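Side-chain contacts in probable branched-chain amino acid ABC transporter, amino acid binding protein (Thermus thermophilus, PDB 3LKB), which probably captures branched-chain amino acids such as valine outside the membrane and hands them to an ABC importer: residues A[29-34]-A[292-297]; A[41-46]-A[296-301]; A[237-240]-A[245-248]; A[269-274]-A[285-290]. The protein carries 2 engineered substitutions. All coordinates share one frame; numbering follows the deposited sequence.

Interaction 1 (A[29-34]-A[292-297]); sequences AAVEDY and LAAAIA. Engineered in segment 292-297: Ala293 (natural residue Val), Ala295 (natural residue Ser).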
loop_
_atom_site.group_PDB
_atom_site.type_symbol
_atom_site.label_atom_id
_atom_site.label_comp_id
_atom_site.label_asym_id
_atom_site.label_seq_id
_atom_site.Cartn_x
_atom_site.Cartn_y
_atom_site.Cartn_z
ATOM N N ALA A 29 2.194 1.859 -9.993
ATOM C CA ALA A 29 2.701 3.209 -10.088
ATOM C C ALA A 29 3.446 3.413 -11.427
ATOM O O ALA A 29 3.317 4.450 -12.084
ATOM C CB ALA A 29 3.631 3.517 -8.838
ATOM N N ALA A 30 4.237 2.417 -11.813
ATOM C CA ALA A 30 4.996 2.481 -13.079
ATOM C C ALA A 30 4.046 2.576 -14.261
ATOM O O ALA A 30 4.310 3.309 -15.202
ATOM C CB ALA A 30 5.926 1.278 -13.223
ATOM N N VAL A 31 2.921 1.864 -14.219
ATOM C CA VAL A 31 2.016 1.892 -15.375
ATOM C C VAL A 31 1.468 3.333 -15.527
ATOM O O VAL A 31 1.445 3.904 -16.609
ATOM C CB VAL A 31 0.844 0.916 -15.204
ATOM C CG1 VAL A 31 -0.153 1.134 -16.290
ATOM C CG2 VAL A 31 1.302 -0.510 -15.176
ATOM N N GLU A 32 1.021 3.905 -14.410
ATOM C CA GLU A 32 0.444 5.222 -14.418
ATOM C C GLU A 32 1.489 6.217 -14.888
ATOM O O GLU A 32 1.197 7.057 -15.721
ATOM C CB GLU A 32 -0.044 5.606 -13.037
ATOM C CG GLU A 32 -0.775 6.924 -13.054
ATOM C CD GLU A 32 -1.534 7.216 -11.760
ATOM O OE1 GLU A 32 -2.149 6.279 -11.164
ATOM O OE2 GLU A 32 -1.514 8.406 -11.352
ATOM N N ASP A 33 2.710 6.099 -14.365
ATOM C CA ASP A 33 3.789 7.017 -14.735
ATOM C C ASP A 33 4.193 6.983 -16.218
ATOM O O ASP A 33 4.347 8.036 -16.852
ATOM C CB ASP A 33 5.018 6.826 -13.827
ATOM C CG ASP A 33 4.744 7.320 -12.430
ATOM O OD1 ASP A 33 3.647 7.897 -12.270
ATOM O OD2 ASP A 33 5.563 7.114 -11.503
ATOM N N TYR A 34 4.343 5.788 -16.719
ATOM C CA TYR A 34 4.749 5.611 -18.098
ATOM C C TYR A 34 3.690 6.163 -19.047
ATOM O O TYR A 34 4.000 6.820 -20.049
ATOM C CB TYR A 34 4.963 4.135 -18.363
ATOM C CG TYR A 34 5.693 3.974 -19.656
ATOM C CD1 TYR A 34 7.036 4.207 -19.680
ATOM C CD2 TYR A 34 4.987 3.627 -20.790
ATOM C CE1 TYR A 34 7.725 4.115 -20.859
ATOM C CE2 TYR A 34 5.668 3.544 -21.981
ATOM C CZ TYR A 34 7.017 3.791 -22.005
ATOM O OH TYR A 34 7.684 3.729 -23.193
ATOM N N LEU A 292 7.938 -2.043 -17.988
ATOM C CA LEU A 292 8.069 -2.881 -19.181
ATOM C C LEU A 292 6.658 -3.233 -19.729
ATOM O O LEU A 292 6.412 -3.101 -20.912
ATOM C CB LEU A 292 8.918 -4.139 -18.881
ATOM C CG LEU A 292 8.939 -5.213 -19.968
ATOM C CD1 LEU A 292 9.643 -4.643 -21.215
ATOM C CD2 LEU A 292 9.575 -6.577 -19.528
ATOM N N ALA A 293 5.729 -3.635 -18.870
ATOM C CA ALA A 293 4.405 -4.007 -19.317
ATOM C C ALA A 293 3.735 -2.814 -20.004
ATOM O O ALA A 293 3.181 -2.982 -21.096
ATOM C CB ALA A 293 3.572 -4.455 -18.162
ATOM N N ALA A 294 3.746 -1.631 -19.376
ATOM C CA ALA A 294 3.129 -0.466 -20.007
ATOM C C ALA A 294 3.865 -0.098 -21.310
ATOM O O ALA A 294 3.232 0.264 -22.312
ATOM C CB ALA A 294 3.151 0.711 -19.075
ATOM N N ALA A 295 5.196 -0.180 -21.282
ATOM C CA ALA A 295 6.003 0.089 -22.485
ATOM C C ALA A 295 5.654 -0.852 -23.638
ATOM O O ALA A 295 5.531 -0.403 -24.771
ATOM C CB ALA A 295 7.502 0.014 -22.172
ATOM N N ILE A 296 5.460 -2.142 -23.350
ATOM C CA ILE A 296 5.073 -3.087 -24.388
ATOM C C ILE A 296 3.736 -2.655 -25.018
ATOM O O ILE A 296 3.651 -2.527 -26.262
ATOM C CB ILE A 296 5.054 -4.546 -23.909
ATOM C CG1 ILE A 296 6.454 -4.951 -23.453
ATOM C CG2 ILE A 296 4.541 -5.504 -25.053
ATOM C CD1 ILE A 296 6.619 -6.397 -22.949
ATOM N N ALA A 297 2.745 -2.367 -24.158
ATOM C CA ALA A 297 1.395 -1.920 -24.559
ATOM C C ALA A 297 1.490 -0.662 -25.370
ATOM O O ALA A 297 0.968 -0.593 -26.462
ATOM C CB ALA A 297 0.511 -1.684 -23.345
HETATM O O HOH W 1 6.503 2.145 -25.228
#

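Interaction 2 (A[41-46]-A[296-301]); sequences RKLVPG and IAVEAI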
loop_
_atom_site.group_PDB
_atom_site.type_symbol
_atom_site.label_atom_id
_atom_site.label_comp_id
_atom_site.label_asym_id
_atom_site.label_seq_id
_atom_site.Cartn_x
_atom_site.Cartn_y
_atom_site.Cartn_z
ATOM N N ARG A 41 5.500 13.188 -23.896
ATOM C CA ARG A 41 6.464 13.086 -24.976
ATOM C C ARG A 41 5.818 12.768 -26.311
ATOM O O ARG A 41 6.505 12.612 -27.305
ATOM C CB ARG A 41 7.472 11.996 -24.655
ATOM C CG ARG A 41 7.973 12.029 -23.225
ATOM C CD ARG A 41 9.056 13.114 -22.976
ATOM N NE ARG A 41 9.983 13.255 -24.098
ATOM C CZ ARG A 41 10.283 14.421 -24.672
ATOM N NH1 ARG A 41 9.742 15.556 -24.216
ATOM N NH2 ARG A 41 11.133 14.450 -25.698
ATOM N N LYS A 42 4.497 12.640 -26.328
ATOM C CA LYS A 42 3.768 12.290 -27.556
ATOM C C LYS A 42 4.397 11.091 -28.297
ATOM O O LYS A 42 4.676 11.125 -29.496
ATOM C CB LYS A 42 3.604 13.528 -28.460
ATOM C CG LYS A 42 2.345 14.363 -28.132
ATOM C CD LYS A 42 2.694 15.763 -27.600
ATOM C CE LYS A 42 3.027 16.787 -28.736
ATOM N NZ LYS A 42 4.050 17.850 -28.339
ATOM N N LEU A 43 4.626 10.033 -27.542
ATOM C CA LEU A 43 5.153 8.810 -28.077
ATOM C C LEU A 43 4.277 8.205 -29.166
ATOM O O LEU A 43 4.789 7.559 -30.070
ATOM C CB LEU A 43 5.321 7.797 -26.953
ATOM C CG LEU A 43 6.693 7.572 -26.306
ATOM C CD1 LEU A 43 7.525 8.818 -26.197
ATOM C CD2 LEU A 43 6.473 6.933 -24.944
ATOM N N VAL A 44 2.962 8.360 -29.063
ATOM C CA VAL A 44 2.117 7.908 -30.143
ATOM C C VAL A 44 1.384 9.084 -30.763
ATOM O O VAL A 44 0.429 9.606 -30.214
ATOM C CB VAL A 44 1.145 6.746 -29.781
ATOM C CG1 VAL A 44 1.882 5.653 -29.015
ATOM C CG2 VAL A 44 -0.008 7.265 -28.962
ATOM N N PRO A 45 1.822 9.477 -31.937
ATOM C CA PRO A 45 1.252 10.674 -32.521
ATOM C C PRO A 45 -0.241 10.483 -32.766
ATOM O O PRO A 45 -0.658 9.437 -33.291
ATOM C CB PRO A 45 2.028 10.825 -33.847
ATOM C CG PRO A 45 3.286 9.859 -33.706
ATOM C CD PRO A 45 2.665 8.734 -32.887
ATOM N N GLY A 46 -1.020 11.458 -32.313
ATOM C CA GLY A 46 -2.457 11.499 -32.508
ATOM C C GLY A 46 -3.264 10.780 -31.435
ATOM O O GLY A 46 -4.452 10.572 -31.613
ATOM N N ILE A 296 5.460 -2.142 -23.350
ATOM C CA ILE A 296 5.073 -3.087 -24.388
ATOM C C ILE A 296 3.736 -2.655 -25.018
ATOM O O ILE A 296 3.651 -2.527 -26.262
ATOM C CB ILE A 296 5.054 -4.546 -23.909
ATOM C CG1 ILE A 296 6.454 -4.951 -23.453
ATOM C CG2 ILE A 296 4.541 -5.504 -25.053
ATOM C CD1 ILE A 296 6.619 -6.397 -22.949
ATOM N N ALA A 297 2.745 -2.367 -24.158
ATOM C CA ALA A 297 1.395 -1.920 -24.559
ATOM C C ALA A 297 1.490 -0.662 -25.370
ATOM O O ALA A 297 0.968 -0.593 -26.462
ATOM C CB ALA A 297 0.511 -1.684 -23.345
ATOM N N VAL A 298 2.169 0.341 -24.841
ATOM C CA VAL A 298 2.299 1.552 -25.580
ATOM C C VAL A 298 3.063 1.294 -26.902
ATOM O O VAL A 298 2.708 1.830 -27.961
ATOM C CB VAL A 298 2.931 2.678 -24.746
ATOM C CG1 VAL A 298 3.267 3.897 -25.662
ATOM C CG2 VAL A 298 1.994 3.044 -23.606
ATOM N N GLU A 299 4.080 0.462 -26.897
ATOM C CA GLU A 299 4.720 0.240 -28.215
ATOM C C GLU A 299 3.819 -0.504 -29.219
ATOM O O GLU A 299 3.888 -0.260 -30.400
ATOM C CB GLU A 299 6.105 -0.405 -28.062
ATOM C CG GLU A 299 6.775 -0.923 -29.375
ATOM C CD GLU A 299 7.320 0.178 -30.277
ATOM O OE1 GLU A 299 7.184 1.351 -29.899
ATOM O OE2 GLU A 299 7.894 -0.127 -31.368
ATOM N N ALA A 300 2.970 -1.415 -28.771
ATOM C CA ALA A 300 2.101 -2.112 -29.723
ATOM C C ALA A 300 0.997 -1.186 -30.254
ATOM O O ALA A 300 0.647 -1.288 -31.440
ATOM C CB ALA A 300 1.500 -3.336 -29.114
ATOM N N ILE A 301 0.456 -0.292 -29.437
ATOM C CA ILE A 301 -0.460 0.761 -29.866
ATOM C C ILE A 301 0.161 1.672 -30.940
ATOM O O ILE A 301 -0.472 2.033 -31.885
ATOM C CB ILE A 301 -1.023 1.638 -28.664
ATOM C CG1 ILE A 301 -1.936 0.887 -27.714
ATOM C CG2 ILE A 301 -1.683 2.844 -29.133
ATOM C CD1 ILE A 301 -1.942 -0.448 -27.934
#

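Interaction 3 (A[237-240]-A[245-248]); sequences DLIA and AAEG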
loop_
_atom_site.group_PDB
_atom_site.type_symbol
_atom_site.label_atom_id
_atom_site.label_comp_id
_atom_site.label_asym_id
_atom_site.label_seq_id
_atom_site.Cartn_x
_atom_site.Cartn_y
_atom_site.Cartn_z
ATOM N N ASP A 237 13.614 -4.169 -2.718
ATOM C CA ASP A 237 12.541 -4.433 -1.766
ATOM C C ASP A 237 12.911 -5.466 -0.706
ATOM O O ASP A 237 12.728 -5.205 0.491
ATOM C CB ASP A 237 11.262 -4.859 -2.488
ATOM C CG ASP A 237 11.144 -4.215 -3.863
ATOM O OD1 ASP A 237 10.445 -3.174 -3.875
ATOM O OD2 ASP A 237 11.838 -4.702 -4.884
ATOM N N LEU A 238 13.426 -6.631 -1.100
ATOM C CA LEU A 238 13.821 -7.612 -0.090
ATOM C C LEU A 238 14.905 -7.059 0.835
ATOM O O LEU A 238 14.865 -7.243 2.054
ATOM C CB LEU A 238 14.281 -8.931 -0.720
ATOM C CG LEU A 238 14.380 -10.204 0.152
ATOM C CD1 LEU A 238 14.341 -11.459 -0.672
ATOM C CD2 LEU A 238 15.731 -10.231 0.705
ATOM N N ILE A 239 15.885 -6.383 0.273
ATOM C CA ILE A 239 16.956 -5.825 1.103
ATOM C C ILE A 239 16.411 -4.833 2.121
ATOM O O ILE A 239 16.804 -4.838 3.286
ATOM C CB ILE A 239 18.049 -5.137 0.228
ATOM C CG1 ILE A 239 18.609 -6.138 -0.822
ATOM C CG2 ILE A 239 19.089 -4.391 1.106
ATOM C CD1 ILE A 239 19.269 -7.435 -0.235
ATOM N N ALA A 240 15.497 -3.998 1.701
ATOM C CA ALA A 240 14.943 -3.005 2.587
ATOM C C ALA A 240 14.195 -3.651 3.772
ATOM O O ALA A 240 14.201 -3.103 4.894
ATOM C CB ALA A 240 13.978 -2.070 1.810
ATOM N N ALA A 245 19.852 -9.837 6.769
ATOM C CA ALA A 245 19.415 -11.219 6.765
ATOM C C ALA A 245 19.290 -11.661 5.321
ATOM O O ALA A 245 19.203 -12.847 5.060
ATOM C CB ALA A 245 18.095 -11.450 7.585
ATOM N N ALA A 246 19.307 -10.703 4.400
ATOM C CA ALA A 246 19.270 -11.001 2.935
ATOM C C ALA A 246 20.607 -11.445 2.319
ATOM O O ALA A 246 20.645 -12.043 1.267
ATOM C CB ALA A 246 18.721 -9.820 2.153
ATOM N N GLU A 247 21.705 -11.121 2.967
ATOM C CA GLU A 247 23.033 -11.521 2.446
ATOM C C GLU A 247 23.063 -12.943 1.891
ATOM O O GLU A 247 22.723 -13.893 2.593
ATOM C CB GLU A 247 24.066 -11.434 3.575
ATOM C CG GLU A 247 25.469 -11.412 3.049
ATOM C CD GLU A 247 25.787 -10.122 2.276
ATOM O OE1 GLU A 247 25.092 -9.072 2.430
ATOM O OE2 GLU A 247 26.747 -10.178 1.511
ATOM N N GLY A 248 23.485 -13.106 0.648
ATOM C CA GLY A 248 23.618 -14.443 0.075
ATOM C C GLY A 248 22.323 -15.002 -0.505
ATOM O O GLY A 248 22.332 -16.072 -1.101
#

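Interaction 4 (A[269-274]-A[285-290]); sequences KEIGRK and VNYTNG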
loop_
_atom_site.group_PDB
_atom_site.type_symbol
_atom_site.label_atom_id
_atom_site.label_comp_id
_atom_site.label_asym_id
_atom_site.label_seq_id
_atom_site.Cartn_x
_atom_site.Cartn_y
_atom_site.Cartn_z
ATOM N N LYS A 269 14.350 5.940 -13.917
ATOM C CA LYS A 269 14.873 6.918 -12.959
ATOM C C LYS A 269 14.377 8.331 -13.267
ATOM O O LYS A 269 13.791 9.019 -12.406
ATOM C CB LYS A 269 16.414 6.896 -12.983
ATOM C CG LYS A 269 17.155 6.043 -11.925
ATOM C CD LYS A 269 16.430 4.769 -11.574
ATOM C CE LYS A 269 17.372 3.528 -11.493
ATOM N NZ LYS A 269 18.870 3.761 -11.249
ATOM N N GLU A 270 14.545 8.721 -14.524
ATOM C CA GLU A 270 14.088 9.993 -15.031
ATOM C C GLU A 270 12.583 10.167 -14.824
ATOM O O GLU A 270 12.144 11.192 -14.291
ATOM C CB GLU A 270 14.451 10.134 -16.522
ATOM C CG GLU A 270 13.835 11.378 -17.195
ATOM C CD GLU A 270 14.224 11.612 -18.694
ATOM O OE1 GLU A 270 14.932 10.798 -19.347
ATOM O OE2 GLU A 270 13.772 12.657 -19.230
ATOM N N ILE A 271 11.805 9.167 -15.223
ATOM C CA ILE A 271 10.354 9.243 -15.071
ATOM C C ILE A 271 9.975 9.261 -13.587
ATOM O O ILE A 271 9.150 10.060 -13.115
ATOM C CB ILE A 271 9.666 8.098 -15.852
ATOM C CG1 ILE A 271 9.770 8.358 -17.376
ATOM C CG2 ILE A 271 8.237 7.913 -15.402
ATOM C CD1 ILE A 271 9.202 7.213 -18.246
ATOM N N GLY A 272 10.628 8.402 -12.823
ATOM C CA GLY A 272 10.347 8.375 -11.399
ATOM C C GLY A 272 10.582 9.714 -10.725
ATOM O O GLY A 272 9.783 10.133 -9.925
ATOM N N ARG A 273 11.686 10.378 -11.022
ATOM C CA ARG A 273 11.947 11.643 -10.365
ATOM C C ARG A 273 10.966 12.691 -10.849
ATOM O O ARG A 273 10.355 13.421 -10.040
ATOM C CB ARG A 273 13.423 12.067 -10.468
ATOM C CG ARG A 273 13.940 12.515 -11.827
ATOM C CD ARG A 273 13.730 14.057 -12.119
ATOM N NE ARG A 273 14.235 14.949 -11.051
ATOM C CZ ARG A 273 15.468 15.473 -10.989
ATOM N NH1 ARG A 273 16.380 15.213 -11.931
ATOM N NH2 ARG A 273 15.790 16.271 -9.969
ATOM N N LYS A 274 10.722 12.675 -12.155
ATOM C CA LYS A 274 9.820 13.611 -12.761
ATOM C C LYS A 274 8.542 13.716 -11.977
ATOM O O LYS A 274 8.133 14.829 -11.699
ATOM C CB LYS A 274 9.534 13.243 -14.216
ATOM C CG LYS A 274 8.619 14.248 -14.942
ATOM C CD LYS A 274 9.137 14.638 -16.357
ATOM C CE LYS A 274 8.082 15.438 -17.152
ATOM N NZ LYS A 274 7.436 16.596 -16.384
ATOM N N VAL A 285 12.481 -3.291 -8.445
ATOM C CA VAL A 285 12.447 -4.071 -9.664
ATOM C C VAL A 285 11.014 -4.166 -10.185
ATOM O O VAL A 285 10.799 -4.326 -11.377
ATOM C CB VAL A 285 13.053 -5.468 -9.477
ATOM C CG1 VAL A 285 12.053 -6.424 -8.757
ATOM C CG2 VAL A 285 13.542 -6.049 -10.843
ATOM N N ASN A 286 10.026 -3.982 -9.309
ATOM C CA ASN A 286 8.618 -4.001 -9.772
ATOM C C ASN A 286 8.097 -2.733 -10.470
ATOM O O ASN A 286 7.216 -2.775 -11.335
ATOM C CB ASN A 286 7.734 -4.588 -8.686
ATOM C CG ASN A 286 8.114 -6.041 -8.430
ATOM O OD1 ASN A 286 8.208 -6.829 -9.382
ATOM N ND2 ASN A 286 8.434 -6.380 -7.206
ATOM N N TYR A 287 8.705 -1.613 -10.137
ATOM C CA TYR A 287 8.557 -0.404 -10.920
ATOM C C TYR A 287 9.158 -0.648 -12.301
ATOM O O TYR A 287 8.550 -0.348 -13.297
ATOM C CB TYR A 287 9.236 0.740 -10.161
ATOM C CG TYR A 287 8.915 2.113 -10.656
ATOM C CD1 TYR A 287 7.656 2.640 -10.469
ATOM C CD2 TYR A 287 9.869 2.871 -11.350
ATOM C CE1 TYR A 287 7.332 3.885 -10.918
ATOM C CE2 TYR A 287 9.560 4.166 -11.828
ATOM C CZ TYR A 287 8.269 4.651 -11.607
ATOM O OH TYR A 287 7.879 5.890 -12.029
ATOM N N THR A 288 10.304 -1.300 -12.385
ATOM C CA THR A 288 10.833 -1.724 -13.694
ATOM C C THR A 288 9.851 -2.658 -14.428
ATOM O O THR A 288 9.621 -2.517 -15.625
ATOM C CB THR A 288 12.192 -2.468 -13.549
ATOM O OG1 THR A 288 12.998 -1.808 -12.578
ATOM C CG2 THR A 288 12.956 -2.528 -14.880
ATOM N N ASN A 289 9.283 -3.612 -13.688
ATOM C CA ASN A 289 8.352 -4.626 -14.193
ATOM C C ASN A 289 7.080 -4.012 -14.788
ATOM O O ASN A 289 6.715 -4.300 -15.923
ATOM C CB ASN A 289 8.040 -5.555 -13.020
ATOM C CG ASN A 289 7.312 -6.820 -13.418
ATOM O OD1 ASN A 289 7.024 -7.067 -14.604
ATOM N ND2 ASN A 289 6.983 -7.644 -12.404
ATOM N N GLY A 290 6.425 -3.133 -14.040
ATOM C CA GLY A 290 5.291 -2.354 -14.577
ATOM C C GLY A 290 5.625 -1.479 -15.774
ATOM O O GLY A 290 4.820 -1.318 -16.695
#

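Interaction 1 (A[29-34]-A[292-297])
The ring of Tyr34 leans obliquely on the backbone of helix 285-308 at Ala294 and Ala295. Ala295 CB sits off-centre above the ring, 4.2 Å from its centroid and 29° off the normal, in a CH-pi contact. Nearer the ring's root, Tyr34 CD2 meets Ala294 CB at 3.8 Å; further out, Tyr34 CE2 comes within 3.5 Å of Ala295 CA. CG stands anti to the backbone N of Tyr34 (chi1 -166°), which lets the ring reach Ala294 and Ala295; Leu267 and Ile271 of helix 263-274 also touch the Tyr34 side chain. Ala295 is an engineered residue, a serine in the natural protein. One turn earlier, Val31 and Ala294 form the closest backbone pair, with Val31 CA 4.0 Å from Ala294 CB. A methyl as small as that of Ala294 suits this place, where the axes of the two short segments pass 8.6 Å apart at a crossing angle of -38°. At the polar end a water bridges the pair: it lies 2.8 Å from Tyr34 OH and donates a bond to Ala295 O. With a leucine in place of Tyr34, this water would probably lose its hydroxyl partner and the Ala295 methyl its aromatic surface. Helices 21-41 and 285-308 of the binding-protein fold are thus joined mainly by apolar packing, and the water lets a tyrosine hydroxyl end among apolar neighbours with a polar mate.

Interaction 2 (A[41-46]-A[296-301])
Leu43 and Val44, which reach Val298 of helix 285-308, belong to the turn between helix 21-41 and strand 47-55 in a beta-alpha-beta unit whose two strands, 6-14 and 47-55, run parallel side by side. The helix ends in a Schellman motif, with Lys42 as the C-prime residue at positive phi and Leu43 N turned back to Ala38 O. Once the chain has reversed there, the next two residues direct their CB atoms at helix 285-308. Val44 makes the closer approach: its CG1 lies 4.0 Å from Val298 CG1, the two branched side chains crossing obliquely, and 4.1 Å from Val298 O. On the helix, the chi1 of 171° at Val298 places CG1, rather than CG2, against the incoming loop. Leu43 adds a looser touch, CD2 to Val298 CG1 at 4.5 Å, while its side chain also rests on Tyr34 and Trp37. Phe49 of strand 47-55 touches both Val44 and Val298. A beta-branched valine suits position 44, where the chain is already extending toward the strand and a short branched apolar side chain reaches Val298. No hydrogen bond crosses between the two segments, so the loop is held to the helix by shape and the hydrophobic effect, without the directional pull of polar bonds.

Interaction 3 (A[237-240]-A[245-248])
Leu238 and Ile239 close on the methyl of Ala246 from two directions nearly at right angles. Leu238 CD2 comes to 3.3 Å from Ala246 CB and Ile239 CD1 to 3.4 Å, the two lines meeting at CB at about 86°. Both approaches are tight for carbon-carbon packing, and at 2.4 Å resolution the exact depth of the fit should not be pressed. The two larger residues get there by their ends: Leu238 reaches in with its CD2 branch, and in Ile239 the second torsion of -60° folds CD1 over to the alanine. Ala246, in contrast, points its single methyl toward the helix. The contact closes the turn after helix 236-242, which links the parallel neighbours 226-229 and 250-253 as a beta-alpha-beta crossover in the large mixed sheet. Alanine suits this place because the chain passes so close to the helix it has just left, with the CA atoms of Ile239 and Ala246 6.0 Å apart. Leu238 also packs on Val211 and Leu215 of helix 208-220. Two residues after Ala246, Gly248 adopts a positive phi at which any CB would collide with the preceding carbonyl oxygen, and its backbone hydrogen-bonds to Ala361 as the chain enters the sheet.

Interaction 4 (A[269-274]-A[285-290])
Tyr287 brings its hydroxyl up to Gly272, and that same OH is hydrogen-bonded to OD2 of Asp33 on helix 21-41. The carboxylate oxygen is gripped a second time by Arg277 in a salt bridge, so a buried phenol, an acid and a guanidinium group meet beside helix 263-274. Against that helix the phenol end only packs: Tyr287 OH lies 3.6 Å from Gly272 CA and 3.9 Å from Ile271 CG2. The long, flat side chain of Tyr287 covers the distance between backbones whose nearest CA atoms, those of Gly272 and Tyr287, are 9.0 Å apart. Glycine fits the place well. A CB on Gly272 would point toward the other segment and lie 3.7 Å from Tyr287 CE2, so a larger side chain would probably crowd the ring. Ile271 adds an apolar wall beside the hydroxyl and also touches Trp37. A polar tie between the same helices comes from Thr288 OG1 and Gln268 NE2. On helix 285-308 itself, Asn289 ND2 makes a weak but straight bond to Asn286 OD1, 3.4 Å at 170°, and another weak one to Tyr232 OH; Tyr232 lines the pocket that holds valine. Since no hydrogen bond joins the two segments directly, the tyrosine's polarity is met by the third helix, and the nearby Arg277 and phenol would probably favour the ionised form of Asp33.

How the interactions relate
Interactions 1, 2 and 4 follow one another along helix 285-308, with 269-274 and 285-290 at its start and 41-46 and 296-301 furthest on. Interactions 1 and 2 share Ile296 and Ala297 and touch where Tyr34 OH lies 3.8 Å from Leu43 CD2. Interactions 1 and 4, centres 9 Å apart, join at Asp33 OD2 and Tyr287 OH (2.7 Å). Interaction 3 belongs to the large-sheet part of the protein; its centre is about 36 Å from that of interaction 2, though Asp237 OD2 comes 3.9 Å from Val285 N of interaction 4. The bound valine is about 11 Å from the side chain of Val31 and about 13 Å from that of Tyr287; interaction 4 is linked to its pocket through the weak Asn289-Tyr232 bond.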